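Local coordinates for telomerase reverse transcriptase (Candida tropicalis MYA-3404, PDB 6ZD1), which probably extends chromosome ends as the catalytic subunit of telomerase, a reverse transcriptase that copies a template within the enzyme's RNA component into telomeric DNA repeats, at residues A[332-341]-A[533-544]. Residues are numbered along the deposited sequence; the frame is centred on the assembly and turned at random.
Sequences VLYMIKFDMK and VNHEKTVEINGE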
loop_
_atom_site.group_PDB
_atom_site.type_symbol
_atom_site.label_atom_id
_atom_site.label_comp_id
_atom_site.label_asym_id
_atom_site.label_seq_id
_atom_site.Cartn_x
_atom_site.Cartn_y
_atom_site.Cartn_z
ATOM N N VAL A 332 10.167 6.115 38.654
ATOM C CA VAL A 332 9.232 7.051 38.044
ATOM C C VAL A 332 9.821 7.498 36.714
ATOM O O VAL A 332 10.954 7.989 36.654
ATOM C CB VAL A 332 8.960 8.245 38.969
ATOM C CG1 VAL A 332 8.014 9.230 38.298
ATOM C CG2 VAL A 332 8.389 7.763 40.296
ATOM N N LEU A 333 9.067 7.296 35.638
ATOM C CA LEU A 333 9.540 7.540 34.284
ATOM C C LEU A 333 8.784 8.703 33.663
ATOM O O LEU A 333 7.589 8.883 33.910
ATOM C CB LEU A 333 9.381 6.294 33.411
ATOM C CG LEU A 333 10.228 5.103 33.854
ATOM C CD1 LEU A 333 9.900 3.886 33.020
ATOM C CD2 LEU A 333 11.708 5.442 33.758
ATOM N N TYR A 334 9.492 9.492 32.864
ATOM C CA TYR A 334 8.927 10.632 32.162
ATOM C C TYR A 334 8.988 10.354 30.669
ATOM O O TYR A 334 9.986 9.822 30.172
ATOM C CB TYR A 334 9.691 11.918 32.496
ATOM C CG TYR A 334 9.906 12.122 33.977
ATOM C CD1 TYR A 334 10.901 11.430 34.658
ATOM C CD2 TYR A 334 9.117 13.004 34.696
ATOM C CE1 TYR A 334 11.095 11.601 36.011
ATOM C CE2 TYR A 334 9.304 13.185 36.052
ATOM C CZ TYR A 334 10.296 12.480 36.704
ATOM O OH TYR A 334 10.495 12.653 38.053
HETATM N N MSE A 335 7.915 10.676 29.961
HETATM C CA MSE A 335 7.915 10.443 28.525
HETATM C C MSE A 335 7.227 11.536 27.726
HETATM O O MSE A 335 6.272 12.167 28.183
HETATM C CB MSE A 335 7.286 9.091 28.204
HETATM C CG MSE A 335 5.896 8.894 28.752
HETATM SE SE MSE A 335 5.260 7.108 28.316
HETATM C CE MSE A 335 6.630 6.076 29.237
ATOM N N ILE A 336 7.741 11.739 26.518
ATOM C CA ILE A 336 7.314 12.810 25.627
ATOM C C ILE A 336 7.234 12.243 24.215
ATOM O O ILE A 336 8.131 11.510 23.783
ATOM C CB ILE A 336 8.288 14.006 25.699
ATOM C CG1 ILE A 336 7.943 15.066 24.655
ATOM C CG2 ILE A 336 9.734 13.540 25.573
ATOM C CD1 ILE A 336 6.912 16.047 25.133
ATOM N N LYS A 337 6.141 12.532 23.512
ATOM C CA LYS A 337 6.014 12.197 22.099
ATOM C C LYS A 337 5.804 13.472 21.296
ATOM O O LYS A 337 5.136 14.406 21.758
ATOM C CB LYS A 337 4.868 11.205 21.840
ATOM C CG LYS A 337 3.484 11.824 21.802
ATOM C CD LYS A 337 2.450 10.834 21.306
ATOM C CE LYS A 337 1.086 11.486 21.186
ATOM N NZ LYS A 337 0.059 10.522 20.709
ATOM N N PHE A 338 6.384 13.509 20.098
ATOM C CA PHE A 338 6.295 14.679 19.238
ATOM C C PHE A 338 6.519 14.241 17.797
ATOM O O PHE A 338 7.279 13.304 17.544
ATOM C CB PHE A 338 7.301 15.764 19.657
ATOM C CG PHE A 338 8.741 15.304 19.690
ATOM C CD1 PHE A 338 9.266 14.673 20.811
ATOM C CD2 PHE A 338 9.576 15.531 18.606
ATOM C CE1 PHE A 338 10.593 14.258 20.841
ATOM C CE2 PHE A 338 10.901 15.121 18.631
ATOM C CZ PHE A 338 11.410 14.485 19.754
ATOM N N ASP A 339 5.808 14.882 16.871
ATOM C CA ASP A 339 5.863 14.535 15.459
ATOM C C ASP A 339 6.240 15.752 14.619
ATOM O O ASP A 339 6.243 16.891 15.092
ATOM C CB ASP A 339 4.525 13.953 14.979
ATOM C CG ASP A 339 3.373 14.935 15.106
ATOM O OD1 ASP A 339 3.287 15.643 16.134
ATOM O OD2 ASP A 339 2.546 14.996 14.172
HETATM N N MSE A 340 6.546 15.490 13.350
HETATM C CA MSE A 340 6.954 16.540 12.421
HETATM C C MSE A 340 5.823 16.962 11.485
HETATM O O MSE A 340 5.034 16.130 11.025
HETATM C CB MSE A 340 8.168 16.089 11.607
HETATM C CG MSE A 340 9.394 15.763 12.456
HETATM SE SE MSE A 340 9.883 17.218 13.663
HETATM C CE MSE A 340 11.487 16.451 14.462
ATOM N N LYS A 341 5.751 18.266 11.224
ATOM C CA LYS A 341 4.761 18.837 10.316
ATOM C C LYS A 341 5.258 18.708 8.883
ATOM O O LYS A 341 6.254 19.341 8.511
ATOM C CB LYS A 341 4.507 20.303 10.655
ATOM C CG LYS A 341 3.595 20.550 11.840
ATOM C CD LYS A 341 3.425 22.042 12.103
ATOM C CE LYS A 341 4.756 22.699 12.445
ATOM N NZ LYS A 341 4.601 24.128 12.833
ATOM N N VAL A 533 8.585 20.879 14.431
ATOM C CA VAL A 533 7.835 20.133 15.436
ATOM C C VAL A 533 6.376 20.568 15.428
ATOM O O VAL A 533 6.062 21.763 15.499
ATOM C CB VAL A 533 8.454 20.324 16.828
ATOM C CG1 VAL A 533 7.679 19.513 17.871
ATOM C CG2 VAL A 533 9.916 19.926 16.814
ATOM N N ASN A 534 5.475 19.591 15.366
ATOM C CA ASN A 534 4.039 19.839 15.453
ATOM C C ASN A 534 3.689 20.011 16.929
ATOM O O ASN A 534 3.310 19.063 17.617
ATOM C CB ASN A 534 3.266 18.694 14.812
ATOM C CG ASN A 534 1.813 19.031 14.583
ATOM O OD1 ASN A 534 1.372 20.150 14.850
ATOM N ND2 ASN A 534 1.059 18.065 14.075
ATOM N N HIS A 535 3.814 21.249 17.416
ATOM C CA HIS A 535 3.751 21.498 18.855
ATOM C C HIS A 535 2.381 21.164 19.432
ATOM O O HIS A 535 2.285 20.632 20.543
ATOM C CB HIS A 535 4.110 22.952 19.158
ATOM C CG HIS A 535 5.545 23.285 18.898
ATOM N ND1 HIS A 535 5.936 24.186 17.929
ATOM C CD2 HIS A 535 6.684 22.840 19.480
ATOM C CE1 HIS A 535 7.253 24.282 17.928
ATOM N NE2 HIS A 535 7.732 23.475 18.858
ATOM N N GLU A 536 1.310 21.468 18.700
ATOM C CA GLU A 536 -0.024 21.203 19.226
ATOM C C GLU A 536 -0.300 19.713 19.384
ATOM O O GLU A 536 -1.214 19.342 20.130
ATOM C CB GLU A 536 -1.085 21.834 18.324
ATOM C CG GLU A 536 -1.114 21.271 16.914
ATOM C CD GLU A 536 -2.218 21.875 16.071
ATOM O OE1 GLU A 536 -3.111 22.537 16.644
ATOM O OE2 GLU A 536 -2.193 21.688 14.835
ATOM N N LYS A 537 0.459 18.854 18.709
ATOM C CA LYS A 537 0.323 17.414 18.879
ATOM C C LYS A 537 1.306 16.834 19.889
ATOM O O LYS A 537 1.245 15.633 20.170
ATOM C CB LYS A 537 0.488 16.710 17.528
ATOM C CG LYS A 537 -0.720 16.848 16.615
ATOM C CD LYS A 537 -1.992 16.386 17.314
ATOM C CE LYS A 537 -3.160 16.292 16.344
ATOM N NZ LYS A 537 -3.436 17.589 15.668
ATOM N N THR A 538 2.202 17.651 20.440
ATOM C CA THR A 538 3.120 17.186 21.473
ATOM C C THR A 538 2.349 16.756 22.716
ATOM O O THR A 538 1.452 17.464 23.182
ATOM C CB THR A 538 4.118 18.295 21.814
ATOM O OG1 THR A 538 5.052 18.447 20.737
ATOM C CG2 THR A 538 4.871 17.979 23.087
ATOM N N VAL A 539 2.676 15.571 23.235
ATOM C CA VAL A 539 2.022 15.026 24.420
ATOM C C VAL A 539 3.093 14.585 25.409
ATOM O O VAL A 539 4.065 13.924 25.027
ATOM C CB VAL A 539 1.086 13.854 24.064
ATOM C CG1 VAL A 539 0.479 13.247 25.320
ATOM C CG2 VAL A 539 -0.012 14.330 23.126
ATOM N N GLU A 540 2.908 14.936 26.681
ATOM C CA GLU A 540 3.874 14.610 27.721
ATOM C C GLU A 540 3.139 14.110 28.953
ATOM O O GLU A 540 2.210 14.765 29.433
ATOM C CB GLU A 540 4.731 15.831 28.083
ATOM C CG GLU A 540 5.843 15.537 29.081
ATOM C CD GLU A 540 6.463 16.798 29.655
ATOM O OE1 GLU A 540 6.897 16.769 30.829
ATOM O OE2 GLU A 540 6.509 17.820 28.935
ATOM N N ILE A 541 3.558 12.950 29.462
ATOM C CA ILE A 541 3.066 12.428 30.730
ATOM C C ILE A 541 4.255 11.919 31.531
ATOM O O ILE A 541 5.313 11.601 30.984
ATOM C CB ILE A 541 2.005 11.313 30.561
ATOM C CG1 ILE A 541 2.566 10.131 29.775
ATOM C CG2 ILE A 541 0.754 11.859 29.888
ATOM C CD1 ILE A 541 1.581 8.995 29.646
ATOM N N ASN A 542 4.080 11.880 32.852
ATOM C CA ASN A 542 5.135 11.447 33.760
ATOM C C ASN A 542 4.696 10.427 34.799
ATOM O O ASN A 542 5.560 9.739 35.355
ATOM C CB ASN A 542 5.748 12.656 34.485
ATOM C CG ASN A 542 4.716 13.492 35.219
ATOM O OD1 ASN A 542 3.677 12.992 35.654
ATOM N ND2 ASN A 542 5.004 14.779 35.365
ATOM N N GLY A 543 3.407 10.314 35.098
ATOM C CA GLY A 543 2.968 9.362 36.098
ATOM C C GLY A 543 3.546 9.614 37.476
ATOM O O GLY A 543 4.070 8.698 38.114
ATOM N N GLU A 544 3.475 10.862 37.942
ATOM C CA GLU A 544 3.808 11.198 39.321
ATOM C C GLU A 544 2.577 11.217 40.214
ATOM O O GLU A 544 2.551 11.949 41.214
ATOM C CB GLU A 544 4.525 12.549 39.386
ATOM C CG GLU A 544 5.935 12.552 38.813
ATOM C CD GLU A 544 6.623 13.900 38.966
ATOM O OE1 GLU A 544 5.970 14.857 39.432
ATOM O OE2 GLU A 544 7.818 14.004 38.620
#
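Lys337 and Val539 lie side by side on one face of the sheet, pointing the same way, with Lys337 CE 3.6 Å from Val539 CG2. The lysine is extended beyond CG, which carries its NZ past the valine to the carbonyl of Thr552. Met335 and Ile541 repeat this parallel packing on the same face (CG to CG1 3.7 Å), where Met551 touches all four side chains. The opposite face carries Ile336: with CG1 anti to the backbone N (chi1 173°), its CD1 is brought within 3.5 Å of Thr538 CG2, and it also meets CB of Glu540, whose carboxylate is engaged by Lys518.

Two antiparallel hydrogen-bonded pairs fix this register; Lys337 N to Val539 O is nearly straight (N-H...O angle 173°). At one end, the Tyr334 ring meets Asn542 obliquely, CD2 lying 3.4 Å from Asn542 CB with ring and amide planes almost perpendicular (89°). Its OH donates to the anti lone pair of Glu544 OE2, which sits at the ring edge. Asn542 OD1 closes an Asx turn by accepting from Glu544 N. At the other end, Asn534 N donates to Asp339 O at 2.8 Å, while Asn534 ND2 reaches Asp339 OD2 only weakly.

Strand 334-339 pairs with edge strand 539-541 in the palm sheet of the reverse transcriptase fold. Strand 503-508 flanks its other side, where Asp339 touches Asp503, consistent with acidic motif A and C positions. The chemistry implies that main-chain bonds and aliphatic packing set the alignment; polar side-chain bonds between the segments lie at its ends.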